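Local coordinates for pectate lyase (Bacillus subtilis, PDB 5AMV), which cleaves polygalacturonate by calcium-dependent elimination, leaving unsaturated galacturonosyl groups at the non-reducing ends of the oligosaccharide products, at residues M237-F251 with L268-R282. Numbering follows the deposited sequence.
Sequences MSYNYYHDHDKSSIF and LHHNRYKNIVQRAPR. With ADA (alpha-D-galactopyranuronic acid), chain B; ADA (alpha-D-galactopyranuronic acid), chain C.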
ATOM      1  N   MET A 237       2.709   0.649  10.461  1.00  6.35           N
ATOM      2  CA  MET A 237       1.351   0.468   9.913  1.00  6.48           C
ATOM      3  C   MET A 237       0.675  -0.578  10.810  1.00  7.12           C
ATOM      4  O   MET A 237       1.129  -1.735  10.869  1.00  6.26           O
ATOM      5  CB  MET A 237       1.388  -0.025   8.472  1.00  6.20           C
ATOM      6  CG  MET A 237       2.287   0.804   7.544  1.00  7.66           C
ATOM      7  SD  MET A 237       1.973   0.278   5.845  1.00  9.15           S
ATOM      8  CE  MET A 237       3.323   1.184   5.069  1.00  8.89           C
ATOM      9  N   SER A 238      -0.378  -0.151  11.517  1.00  7.15           N
ATOM     10  CA  SER A 238      -1.002  -0.985  12.528  1.00  7.19           C
ATOM     11  C   SER A 238      -2.505  -1.016  12.355  1.00  7.13           C
ATOM     12  O   SER A 238      -3.109  -0.024  11.960  1.00  6.88           O
ATOM     13  CB  SER A 238      -0.641  -0.492  13.948  1.00  7.37           C
ATOM     14  OG  SER A 238      -0.990   0.886  14.158  1.00  7.88           O
ATOM     15  N   TYR A 239      -3.109  -2.165  12.667  1.00  7.22           N
ATOM     16  CA  TYR A 239      -4.579  -2.300  12.712  1.00  7.00           C
ATOM     17  C   TYR A 239      -5.269  -1.871  11.426  1.00  7.95           C
ATOM     18  O   TYR A 239      -6.402  -1.345  11.470  1.00  7.79           O
ATOM     19  CB  TYR A 239      -5.145  -1.544  13.941  1.00  6.20           C
ATOM     20  CG  TYR A 239      -4.755  -2.188  15.262  1.00  7.32           C
ATOM     21  CD1 TYR A 239      -5.440  -3.325  15.717  1.00  9.40           C
ATOM     22  CD2 TYR A 239      -3.687  -1.698  16.017  1.00 10.29           C
ATOM     23  CE1 TYR A 239      -5.087  -3.949  16.910  1.00  9.21           C
ATOM     24  CE2 TYR A 239      -3.327  -2.316  17.210  1.00 10.38           C
ATOM     25  CZ  TYR A 239      -4.017  -3.437  17.642  1.00 12.24           C
ATOM     26  OH  TYR A 239      -3.662  -4.063  18.821  1.00 13.95           O
ATOM     27  N   ASN A 240      -4.614  -2.105  10.276  1.00  6.54           N
ATOM     28  CA  ASN A 240      -5.292  -1.823   9.035  1.00  6.76           C
ATOM     29  C   ASN A 240      -5.955  -3.039   8.450  1.00  7.44           C
ATOM     30  O   ASN A 240      -5.549  -4.165   8.777  1.00  8.20           O
ATOM     31  CB  ASN A 240      -4.337  -1.200   8.012  1.00  6.94           C
ATOM     32  CG  ASN A 240      -3.655   0.041   8.536  1.00  7.00           C
ATOM     33  OD1 ASN A 240      -4.282   1.097   8.707  1.00  7.27           O
ATOM     34  ND2 ASN A 240      -2.357  -0.076   8.796  1.00  7.35           N
ATOM     35  N   TYR A 241      -6.941  -2.826   7.575  1.00  6.90           N
ATOM     36  CA  TYR A 241      -7.675  -3.945   6.969  1.00  6.15           C
ATOM     37  C   TYR A 241      -7.534  -3.860   5.447  1.00  6.97           C
ATOM     38  O   TYR A 241      -8.146  -2.995   4.795  1.00  7.37           O
ATOM     39  CB  TYR A 241      -9.155  -3.914   7.398  1.00  7.42           C
ATOM     40  CG  TYR A 241     -10.034  -5.058   6.890  1.00  6.97           C
ATOM     41  CD1 TYR A 241      -9.491  -6.246   6.341  1.00  8.41           C
ATOM     42  CD2 TYR A 241     -11.429  -4.963   7.010  1.00  9.78           C
ATOM     43  CE1 TYR A 241     -10.309  -7.265   5.896  1.00  8.69           C
ATOM     44  CE2 TYR A 241     -12.249  -5.990   6.569  1.00 12.54           C
ATOM     45  CZ  TYR A 241     -11.676  -7.142   6.039  1.00 11.84           C
ATOM     46  OH  TYR A 241     -12.477  -8.160   5.593  1.00 12.33           O
ATOM     47  N   TYR A 242      -6.686  -4.725   4.899  1.00  5.93           N
ATOM     48  CA  TYR A 242      -6.486  -4.796   3.458  1.00  6.94           C
ATOM     49  C   TYR A 242      -7.353  -5.924   2.930  1.00  7.68           C
ATOM     50  O   TYR A 242      -7.274  -7.072   3.427  1.00  6.93           O
ATOM     51  CB  TYR A 242      -5.031  -5.171   3.209  1.00  6.15           C
ATOM     52  CG  TYR A 242      -3.986  -4.200   3.743  1.00  6.16           C
ATOM     53  CD1 TYR A 242      -3.443  -4.337   5.020  1.00  6.10           C
ATOM     54  CD2 TYR A 242      -3.511  -3.166   2.930  1.00  6.41           C
ATOM     55  CE1 TYR A 242      -2.454  -3.445   5.480  1.00  4.65           C
ATOM     56  CE2 TYR A 242      -2.480  -2.312   3.368  1.00  4.99           C
ATOM     57  CZ  TYR A 242      -1.988  -2.462   4.618  1.00  4.68           C
ATOM     58  OH  TYR A 242      -0.982  -1.682   5.131  1.00  5.89           O
ATOM     59  N   HIS A 243      -8.187  -5.652   1.923  1.00  7.95           N
ATOM     60  CA  HIS A 243      -9.033  -6.727   1.398  1.00  8.09           C
ATOM     61  C   HIS A 243      -9.372  -6.611  -0.072  1.00  8.50           C
ATOM     62  O   HIS A 243      -9.492  -5.501  -0.584  1.00  7.94           O
ATOM     63  CB  HIS A 243     -10.252  -7.068   2.260  1.00 10.45           C
ATOM     64  CG  HIS A 243     -11.296  -6.003   2.315  1.00 11.95           C
ATOM     65  ND1 HIS A 243     -12.368  -5.983   1.448  1.00 14.88           N
ATOM     66  CD2 HIS A 243     -11.497  -4.981   3.181  1.00 13.52           C
ATOM     67  CE1 HIS A 243     -13.158  -4.963   1.739  1.00 15.42           C
ATOM     68  NE2 HIS A 243     -12.662  -4.349   2.800  1.00 13.53           N
ATOM     69  N   ASP A 244      -9.470  -7.768  -0.726  1.00  7.64           N
ATOM     70  CA  ASP A 244      -9.961  -7.864  -2.131  1.00  8.63           C
ATOM     71  C   ASP A 244      -9.105  -6.968  -3.029  1.00  7.89           C
ATOM     72  O   ASP A 244      -9.554  -5.940  -3.571  1.00  8.17           O
ATOM     73  CB  ASP A 244     -11.462  -7.512  -2.182  1.00 10.81           C
ATOM     74  CG  ASP A 244     -12.261  -8.460  -1.350  1.00 13.92           C
ATOM     75  OD1 ASP A 244     -12.300  -9.672  -1.664  1.00 17.19           O
ATOM     76  OD2 ASP A 244     -12.772  -8.021  -0.310  1.00 19.76           O
ATOM     77  N   HIS A 245      -7.833  -7.367  -3.160  1.00  5.92           N
ATOM     78  CA  HIS A 245      -6.856  -6.585  -3.911  1.00  6.25           C
ATOM     79  C   HIS A 245      -5.683  -7.522  -4.267  1.00  5.58           C
ATOM     80  O   HIS A 245      -5.456  -8.522  -3.566  1.00  6.26           O
ATOM     81  CB  HIS A 245      -6.395  -5.377  -3.047  1.00  7.20           C
ATOM     82  CG  HIS A 245      -5.360  -4.524  -3.718  1.00  7.06           C
ATOM     83  ND1 HIS A 245      -5.672  -3.423  -4.493  1.00  6.64           N
ATOM     84  CD2 HIS A 245      -4.015  -4.656  -3.784  1.00  6.09           C
ATOM     85  CE1 HIS A 245      -4.565  -2.903  -4.988  1.00  7.11           C
ATOM     86  NE2 HIS A 245      -3.542  -3.629  -4.579  1.00  7.66           N
ATOM     87  N   ASP A 246      -4.982  -7.245  -5.366  1.00  6.28           N
ATOM     88  CA  ASP A 246      -3.892  -8.111  -5.801  1.00  6.23           C
ATOM     89  C   ASP A 246      -2.583  -7.822  -5.048  1.00  7.21           C
ATOM     90  O   ASP A 246      -2.265  -8.531  -4.107  1.00  7.84           O
ATOM     91  CB  ASP A 246      -3.815  -8.004  -7.341  1.00  6.76           C
ATOM     92  CG  ASP A 246      -2.758  -8.919  -7.967  1.00 10.39           C
ATOM     93  OD1 ASP A 246      -1.980  -9.570  -7.274  1.00  9.18           O
ATOM     94  OD2 ASP A 246      -2.684  -8.875  -9.215  1.00 18.08           O
ATOM     95  N   LYS A 247      -1.873  -6.740  -5.399  1.00  6.36           N
ATOM     96  CA  LYS A 247      -0.557  -6.430  -4.796  1.00  7.85           C
ATOM     97  C   LYS A 247      -0.672  -5.428  -3.656  1.00  6.95           C
ATOM     98  O   LYS A 247      -0.886  -4.227  -3.870  1.00  7.95           O
ATOM     99  CB  LYS A 247       0.341  -5.882  -5.888  1.00  8.72           C
ATOM    100  CG  LYS A 247       0.632  -6.976  -6.957  1.00 12.27           C
ATOM    101  CD  LYS A 247       1.507  -6.470  -8.100  1.00 21.42           C
ATOM    102  CE  LYS A 247       0.727  -5.888  -9.238  1.00 26.94           C
ATOM    103  NZ  LYS A 247       1.534  -6.094 -10.513  1.00 27.78           N
ATOM    104  N   SER A 248      -0.548  -5.912  -2.430  1.00  6.72           N
ATOM    105  CA  SER A 248      -0.844  -5.021  -1.292  1.00  6.68           C
ATOM    106  C   SER A 248       0.208  -3.983  -0.943  1.00  7.75           C
ATOM    107  O   SER A 248      -0.078  -2.791  -0.897  1.00  7.31           O
ATOM    108  CB  SER A 248      -1.076  -5.845  -0.046  1.00  6.33           C
ATOM    109  OG  SER A 248      -1.254  -5.006   1.074  1.00  6.94           O
ATOM    110  N   SER A 249       1.416  -4.448  -0.625  1.00  7.70           N
ATOM    111  CA  SER A 249       2.399  -3.622   0.045  1.00  7.69           C
ATOM    112  C   SER A 249       3.779  -3.975  -0.470  1.00  9.03           C
ATOM    113  O   SER A 249       4.306  -5.035  -0.128  1.00  8.96           O
ATOM    114  CB  SER A 249       2.343  -3.855   1.569  1.00  7.79           C
ATOM    115  OG  SER A 249       1.061  -3.487   2.096  1.00  6.96           O
ATOM    116  N   ILE A 250       4.364  -3.089  -1.277  1.00  9.05           N
ATOM    117  CA  ILE A 250       5.740  -3.320  -1.755  1.00  9.41           C
ATOM    118  C   ILE A 250       6.653  -2.292  -1.083  1.00  8.69           C
ATOM    119  O   ILE A 250       6.441  -1.050  -1.219  1.00  8.48           O
ATOM    120  CB  ILE A 250       5.881  -3.334  -3.348  1.00  9.80           C
ATOM    121  CG1 ILE A 250       7.357  -3.564  -3.747  1.00 15.08           C
ATOM    122  CG2 ILE A 250       5.433  -2.080  -3.952  1.00 15.18           C
ATOM    123  CD1 ILE A 250       7.555  -4.190  -5.174  1.00 21.85           C
ATOM    124  N   PHE A 251       7.694  -2.796  -0.429  1.00  8.35           N
ATOM    125  CA  PHE A 251       8.643  -1.914   0.294  1.00  8.05           C
ATOM    126  C   PHE A 251       9.996  -2.090  -0.369  1.00  8.74           C
ATOM    127  O   PHE A 251      10.595  -3.165  -0.254  1.00  9.18           O
ATOM    128  CB  PHE A 251       8.760  -2.274   1.794  1.00  8.18           C
ATOM    129  CG  PHE A 251       7.445  -2.287   2.557  1.00  7.24           C
ATOM    130  CD1 PHE A 251       6.364  -1.538   2.142  1.00  4.82           C
ATOM    131  CD2 PHE A 251       7.325  -3.060   3.731  1.00  5.59           C
ATOM    132  CE1 PHE A 251       5.185  -1.538   2.872  1.00  5.48           C
ATOM    133  CE2 PHE A 251       6.133  -3.042   4.495  1.00  6.29           C
ATOM    134  CZ  PHE A 251       5.058  -2.298   4.048  1.00  5.63           C
ATOM    135  N   LEU A 268       4.972  -3.623  10.784  1.00  7.31           N
ATOM    136  CA  LEU A 268       3.586  -3.968  10.461  1.00  7.06           C
ATOM    137  C   LEU A 268       3.018  -4.813  11.566  1.00  7.34           C
ATOM    138  O   LEU A 268       3.494  -5.931  11.790  1.00  6.74           O
ATOM    139  CB  LEU A 268       3.499  -4.796   9.163  1.00  7.12           C
ATOM    140  CG  LEU A 268       4.156  -4.160   7.922  1.00  7.44           C
ATOM    141  CD1 LEU A 268       3.910  -5.049   6.729  1.00  8.08           C
ATOM    142  CD2 LEU A 268       3.571  -2.785   7.612  1.00  7.32           C
ATOM    143  N   HIS A 269       1.998  -4.306  12.250  1.00  7.09           N
ATOM    144  CA  HIS A 269       1.357  -5.184  13.236  1.00  6.54           C
ATOM    145  C   HIS A 269      -0.146  -5.065  13.318  1.00  6.86           C
ATOM    146  O   HIS A 269      -0.697  -4.017  13.060  1.00  7.01           O
ATOM    147  CB  HIS A 269       2.049  -5.045  14.623  1.00  7.10           C
ATOM    148  CG  HIS A 269       1.729  -3.772  15.366  1.00  7.25           C
ATOM    149  ND1 HIS A 269       0.616  -3.642  16.176  1.00 10.66           N
ATOM    150  CD2 HIS A 269       2.391  -2.583  15.434  1.00 11.25           C
ATOM    151  CE1 HIS A 269       0.597  -2.427  16.701  1.00 11.30           C
ATOM    152  NE2 HIS A 269       1.662  -1.765  16.273  1.00  8.14           N
ATOM    153  N   HIS A 270      -0.787  -6.167  13.725  1.00  6.77           N
ATOM    154  CA  HIS A 270      -2.245  -6.273  13.850  1.00  6.50           C
ATOM    155  C   HIS A 270      -3.013  -5.862  12.601  1.00  6.98           C
ATOM    156  O   HIS A 270      -4.187  -5.422  12.688  1.00  7.16           O
ATOM    157  CB  HIS A 270      -2.718  -5.486  15.075  1.00  7.34           C
ATOM    158  CG  HIS A 270      -2.255  -6.062  16.376  1.00  7.19           C
ATOM    159  ND1 HIS A 270      -1.108  -5.626  17.014  1.00  9.58           N
ATOM    160  CD2 HIS A 270      -2.779  -7.032  17.159  1.00  9.32           C
ATOM    161  CE1 HIS A 270      -0.948  -6.305  18.141  1.00 11.23           C
ATOM    162  NE2 HIS A 270      -1.939  -7.180  18.242  1.00  8.88           N
ATOM    163  N   ASN A 271      -2.367  -6.010  11.452  1.00  6.93           N
ATOM    164  CA  ASN A 271      -3.105  -5.856  10.210  1.00  6.91           C
ATOM    165  C   ASN A 271      -3.825  -7.107   9.754  1.00  7.78           C
ATOM    166  O   ASN A 271      -3.396  -8.242  10.024  1.00  8.02           O
ATOM    167  CB  ASN A 271      -2.176  -5.388   9.112  1.00  8.81           C
ATOM    168  CG  ASN A 271      -1.472  -4.111   9.478  1.00  6.80           C
ATOM    169  OD1 ASN A 271      -2.088  -3.026   9.527  1.00  6.54           O
ATOM    170  ND2 ASN A 271      -0.155  -4.210   9.746  1.00  5.81           N
ATOM    171  N   ARG A 272      -4.941  -6.891   9.057  1.00  6.62           N
ATOM    172  CA  ARG A 272      -5.726  -7.974   8.486  1.00  6.23           C
ATOM    173  C   ARG A 272      -5.611  -7.950   6.972  1.00  6.77           C
ATOM    174  O   ARG A 272      -5.753  -6.877   6.390  1.00  6.49           O
ATOM    175  CB  ARG A 272      -7.193  -7.786   8.906  1.00  6.07           C
ATOM    176  CG  ARG A 272      -8.116  -8.909   8.432  1.00  6.10           C
ATOM    177  CD  ARG A 272      -9.545  -8.643   8.964  1.00  8.34           C
ATOM    178  NE  ARG A 272     -10.418  -9.753   8.566  1.00  8.17           N
ATOM    179  CZ  ARG A 272     -11.743  -9.732   8.691  1.00  9.69           C
ATOM    180  NH1 ARG A 272     -12.342  -8.650   9.188  1.00 10.35           N
ATOM    181  NH2 ARG A 272     -12.457 -10.787   8.337  1.00 11.52           N
ATOM    182  N   TYR A 273      -5.333  -9.112   6.366  1.00  5.96           N
ATOM    183  CA  TYR A 273      -5.230  -9.236   4.893  1.00  6.13           C
ATOM    184  C   TYR A 273      -6.191 -10.328   4.487  1.00  7.13           C
ATOM    185  O   TYR A 273      -5.948 -11.503   4.759  1.00  8.19           O
ATOM    186  CB  TYR A 273      -3.798  -9.615   4.446  1.00  5.31           C
ATOM    187  CG  TYR A 273      -2.710  -8.646   4.923  1.00  7.24           C
ATOM    188  CD1 TYR A 273      -2.151  -8.758   6.193  1.00  5.09           C
ATOM    189  CD2 TYR A 273      -2.237  -7.625   4.080  1.00  7.27           C
ATOM    190  CE1 TYR A 273      -1.161  -7.881   6.632  1.00  7.55           C
ATOM    191  CE2 TYR A 273      -1.215  -6.781   4.487  1.00  6.16           C
ATOM    192  CZ  TYR A 273      -0.721  -6.886   5.771  1.00  6.48           C
ATOM    193  OH  TYR A 273       0.250  -6.045   6.243  1.00  6.49           O
ATOM    194  N   LYS A 274      -7.285  -9.946   3.833  1.00  6.80           N
ATOM    195  CA  LYS A 274      -8.313 -10.915   3.450  1.00  6.31           C
ATOM    196  C   LYS A 274      -8.510 -10.855   1.931  1.00  7.54           C
ATOM    197  O   LYS A 274      -8.723  -9.790   1.351  1.00  6.03           O
ATOM    198  CB  LYS A 274      -9.622 -10.594   4.135  1.00  7.31           C
ATOM    199  CG  LYS A 274     -10.744 -11.596   3.688  1.00  9.06           C
ATOM    200  CD  LYS A 274     -11.968 -11.464   4.548  1.00 12.14           C
ATOM    201  CE  LYS A 274     -13.005 -12.442   4.069  1.00 14.35           C
ATOM    202  NZ  LYS A 274     -14.251 -12.515   4.908  1.00 18.56           N
ATOM    203  N   ASN A 275      -8.351 -11.991   1.268  1.00  7.44           N
ATOM    204  CA  ASN A 275      -8.425 -11.992  -0.203  1.00  7.48           C
ATOM    205  C   ASN A 275      -7.469 -10.961  -0.819  1.00  7.03           C
ATOM    206  O   ASN A 275      -7.826 -10.173  -1.696  1.00  6.70           O
ATOM    207  CB  ASN A 275      -9.870 -11.831  -0.704  1.00  8.15           C
ATOM    208  CG  ASN A 275     -10.780 -12.875  -0.158  1.00  9.25           C
ATOM    209  OD1 ASN A 275     -10.402 -14.037  -0.035  1.00 13.10           O
ATOM    210  ND2 ASN A 275     -12.033 -12.499   0.074  1.00 13.62           N
ATOM    211  N   ILE A 276      -6.221 -11.061  -0.348  1.00  6.31           N
ATOM    212  CA  ILE A 276      -5.098 -10.365  -0.907  1.00  6.81           C
ATOM    213  C   ILE A 276      -4.249 -11.415  -1.618  1.00  7.01           C
ATOM    214  O   ILE A 276      -4.007 -12.515  -1.101  1.00  7.36           O
ATOM    215  CB  ILE A 276      -4.287  -9.709   0.223  1.00  5.67           C
ATOM    216  CG1 ILE A 276      -5.114  -8.602   0.945  1.00  7.60           C
ATOM    217  CG2 ILE A 276      -2.948  -9.092  -0.319  1.00  5.97           C
ATOM    218  CD1 ILE A 276      -5.547  -7.449  -0.035  1.00  6.11           C
ATOM    219  N   VAL A 277      -3.863 -11.122  -2.858  1.00  6.62           N
ATOM    220  CA  VAL A 277      -3.139 -12.107  -3.663  1.00  6.13           C
ATOM    221  C   VAL A 277      -1.689 -12.232  -3.203  1.00  6.62           C
ATOM    222  O   VAL A 277      -1.200 -13.357  -3.013  1.00  7.22           O
ATOM    223  CB  VAL A 277      -3.177 -11.803  -5.205  1.00  5.89           C
ATOM    224  CG1 VAL A 277      -2.344 -12.794  -5.952  1.00  6.31           C
ATOM    225  CG2 VAL A 277      -4.605 -11.837  -5.719  1.00  4.80           C
ATOM    226  N   GLN A 278      -0.991 -11.109  -3.134  1.00  7.09           N
ATOM    227  CA  GLN A 278       0.456 -11.169  -2.951  1.00  6.66           C
ATOM    228  C   GLN A 278       1.016  -9.875  -2.380  1.00  7.11           C
ATOM    229  O   GLN A 278       0.302  -8.885  -2.215  1.00  7.14           O
ATOM    230  CB  GLN A 278       1.096 -11.472  -4.314  1.00  6.91           C
ATOM    231  CG  GLN A 278       0.842 -10.374  -5.357  1.00  8.29           C
ATOM    232  CD  GLN A 278       1.405 -10.745  -6.713  1.00 12.67           C
ATOM    233  OE1 GLN A 278       2.554 -11.199  -6.800  1.00 15.30           O
ATOM    234  NE2 GLN A 278       0.630 -10.534  -7.778  1.00 12.52           N
ATOM    235  N   ARG A 279       2.318  -9.905  -2.041  1.00  7.42           N
ATOM    236  CA  ARG A 279       3.029  -8.725  -1.500  1.00  6.52           C
ATOM    237  C   ARG A 279       2.430  -8.217  -0.209  1.00  7.26           C
ATOM    238  O   ARG A 279       1.875  -7.124  -0.157  1.00  7.62           O
ATOM    239  CB  ARG A 279       3.155  -7.577  -2.540  1.00  6.42           C
ATOM    240  CG  ARG A 279       3.708  -8.091  -3.868  1.00  8.90           C
ATOM    241  CD  ARG A 279       3.868  -6.974  -4.874  1.00 14.06           C
ATOM    242  NE  ARG A 279       4.520  -7.444  -6.089  1.00 14.59           N
ATOM    243  CZ  ARG A 279       4.876  -6.659  -7.112  1.00 19.48           C
ATOM    244  NH1 ARG A 279       4.620  -5.346  -7.086  1.00 17.89           N
ATOM    245  NH2 ARG A 279       5.496  -7.182  -8.163  1.00 17.88           N
ATOM    246  N   ALA A 280       2.528  -9.027   0.837  1.00  7.27           N
ATOM    247  CA  ALA A 280       1.944  -8.618   2.094  1.00  7.95           C
ATOM    248  C   ALA A 280       2.840  -8.719   3.314  1.00  6.26           C
ATOM    249  O   ALA A 280       2.467  -9.357   4.304  1.00  6.71           O
ATOM    250  CB  ALA A 280       0.618  -9.363   2.335  1.00  8.31           C
ATOM    251  N   PRO A 281       4.057  -8.103   3.271  1.00  6.93           N
ATOM    252  CA  PRO A 281       4.593  -7.248   2.220  1.00  5.96           C
ATOM    253  C   PRO A 281       5.618  -7.997   1.338  1.00  6.76           C
ATOM    254  O   PRO A 281       6.122  -9.059   1.747  1.00  8.12           O
ATOM    255  CB  PRO A 281       5.357  -6.182   3.019  1.00  6.61           C
ATOM    256  CG  PRO A 281       5.937  -6.964   4.149  1.00  7.55           C
ATOM    257  CD  PRO A 281       4.917  -8.082   4.480  1.00  6.33           C
ATOM    258  N   ARG A 282       5.960  -7.401   0.201  1.00  7.16           N
ATOM    259  CA  ARG A 282       7.168  -7.809  -0.548  1.00  7.15           C
ATOM    260  C   ARG A 282       8.260  -6.811  -0.213  1.00  7.09           C
ATOM    261  O   ARG A 282       8.045  -5.612  -0.376  1.00  8.23           O
ATOM    262  CB  ARG A 282       6.922  -7.753  -2.049  1.00  6.54           C
ATOM    263  CG  ARG A 282       8.039  -8.378  -2.889  1.00  9.36           C
ATOM    264  CD  ARG A 282       8.165  -7.656  -4.213  1.00 10.15           C
ATOM    265  NE  ARG A 282       8.967  -8.392  -5.177  1.00 11.41           N
ATOM    266  CZ  ARG A 282      10.311  -8.396  -5.203  1.00 12.00           C
ATOM    267  NH1 ARG A 282      11.017  -7.721  -4.304  1.00 10.58           N
ATOM    268  NH2 ARG A 282      10.966  -9.073  -6.155  1.00 11.75           N
TER
HETATM  269  C1  ADA B   3       4.857 -10.073 -10.194  1.00 20.85           C
HETATM  270  C2  ADA B   3       5.307  -9.211 -11.385  1.00 21.06           C
HETATM  271  C3  ADA B   3       6.736  -9.578 -11.798  1.00 21.29           C
HETATM  272  C4  ADA B   3       7.700  -9.424 -10.633  1.00 19.05           C
HETATM  273  C5  ADA B   3       7.221 -10.296  -9.478  1.00 17.89           C
HETATM  274  C6  ADA B   3       8.041  -9.927  -8.262  1.00 16.45           C
HETATM  275  O2  ADA B   3       4.454  -9.532 -12.493  1.00 24.83           O
HETATM  276  O3  ADA B   3       7.178  -8.708 -12.850  1.00 21.79           O
HETATM  277  O4  ADA B   3       7.670  -8.045 -10.211  1.00 19.44           O
HETATM  278  O5  ADA B   3       5.830 -10.013  -9.148  1.00 21.48           O
HETATM  279  O6B ADA B   3       7.411  -9.520  -7.248  1.00 13.90           O
HETATM  280  O6A ADA B   3       9.312 -10.004  -8.294  1.00 16.00           O
HETATM  281  C1  ADA C   2       4.380 -14.769 -11.530  1.00 25.89           C
HETATM  282  C2  ADA C   2       5.554 -14.272 -10.684  1.00 26.06           C
HETATM  283  C3  ADA C   2       5.020 -13.513  -9.455  1.00 24.02           C
HETATM  284  C4  ADA C   2       4.122 -12.355  -9.894  1.00 21.56           C
HETATM  285  C5  ADA C   2       3.013 -12.918 -10.808  1.00 22.82           C
HETATM  286  C6  ADA C   2       2.041 -11.872 -11.290  1.00 22.90           C
HETATM  287  O2  ADA C   2       6.399 -15.373 -10.298  1.00 26.73           O
HETATM  288  O3  ADA C   2       6.103 -13.084  -8.622  1.00 22.42           O
HETATM  289  O4  ADA C   2       4.921 -11.361 -10.558  1.00 22.39           O
HETATM  290  O5  ADA C   2       3.571 -13.652 -11.932  1.00 23.21           O
HETATM  291  O6B ADA C   2       1.526 -11.041 -10.476  1.00 17.77           O
HETATM  292  O6A ADA C   2       1.778 -11.892 -12.523  1.00 22.20           O
HETATM  293  O   HOH W   1       1.078  -3.844   4.855  1.00  6.45           O
HETATM  294  O   HOH W   2     -13.667  -9.974   1.174  1.00 30.09           O
HETATM  295  O   HOH W   3       9.973  -5.265  -2.552  1.00 11.82           O
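Tyr242 and Tyr273 pair on neighbouring parallel strands, 241-243 and 272-274, whose axes run 4.7 Å apart and 12° from parallel, successive coils of the right-handed parallel beta-helix of this lyase family. Inside the coil their rings lie in parallel planes but slid apart, Tyr242 CD1 meeting Tyr273 CE2 at 3.3 Å; one water bonds Tyr273 OH and Ser249 OG and, weakly, Tyr242 OH, which also pairs with Thr226. Asn240 and Asn271 lie side by side at the turn, their amide planes 7° from parallel. Asn271 OD1 takes Asn240 N at 2.8 Å, its ND2 donates to Met237 O, which also accepts from His269 N, and Asn240 OD1 turns to Cys199 N. On the outer face the guanidinium of Arg272 lies flat on the Tyr241 ring, centres 4.3 Å apart; both side chains leave with CG anti to the backbone N (chi1 -177°), which lays them alongside. His270 CB sits over the middle of the Tyr239 ring, 3.4 Å from its centroid, the two rings near parallel (8°) but slid apart; an alanine in place of Tyr239 would probably strip this cover from His270, whose NE2 is held by Asp380. Toward the substrate, Gln278 NE2 bridges Asp246 OD1 (2.8 Å) and carboxylate O6B of the chain C galacturonate. Arg279, the inferred catalytic residue, has its guanidinium between Lys247 CD and Ile250 CD1, and donates from NH2 to O5 of the chain B galacturonate, whose carboxylate is gripped by Arg282 NE and NH2. Strands 194-197 and 200-202 flank 237-251, strand 287-296 flanks 268-282, and helix 382-392 packs against Tyr239, His270 and Arg272.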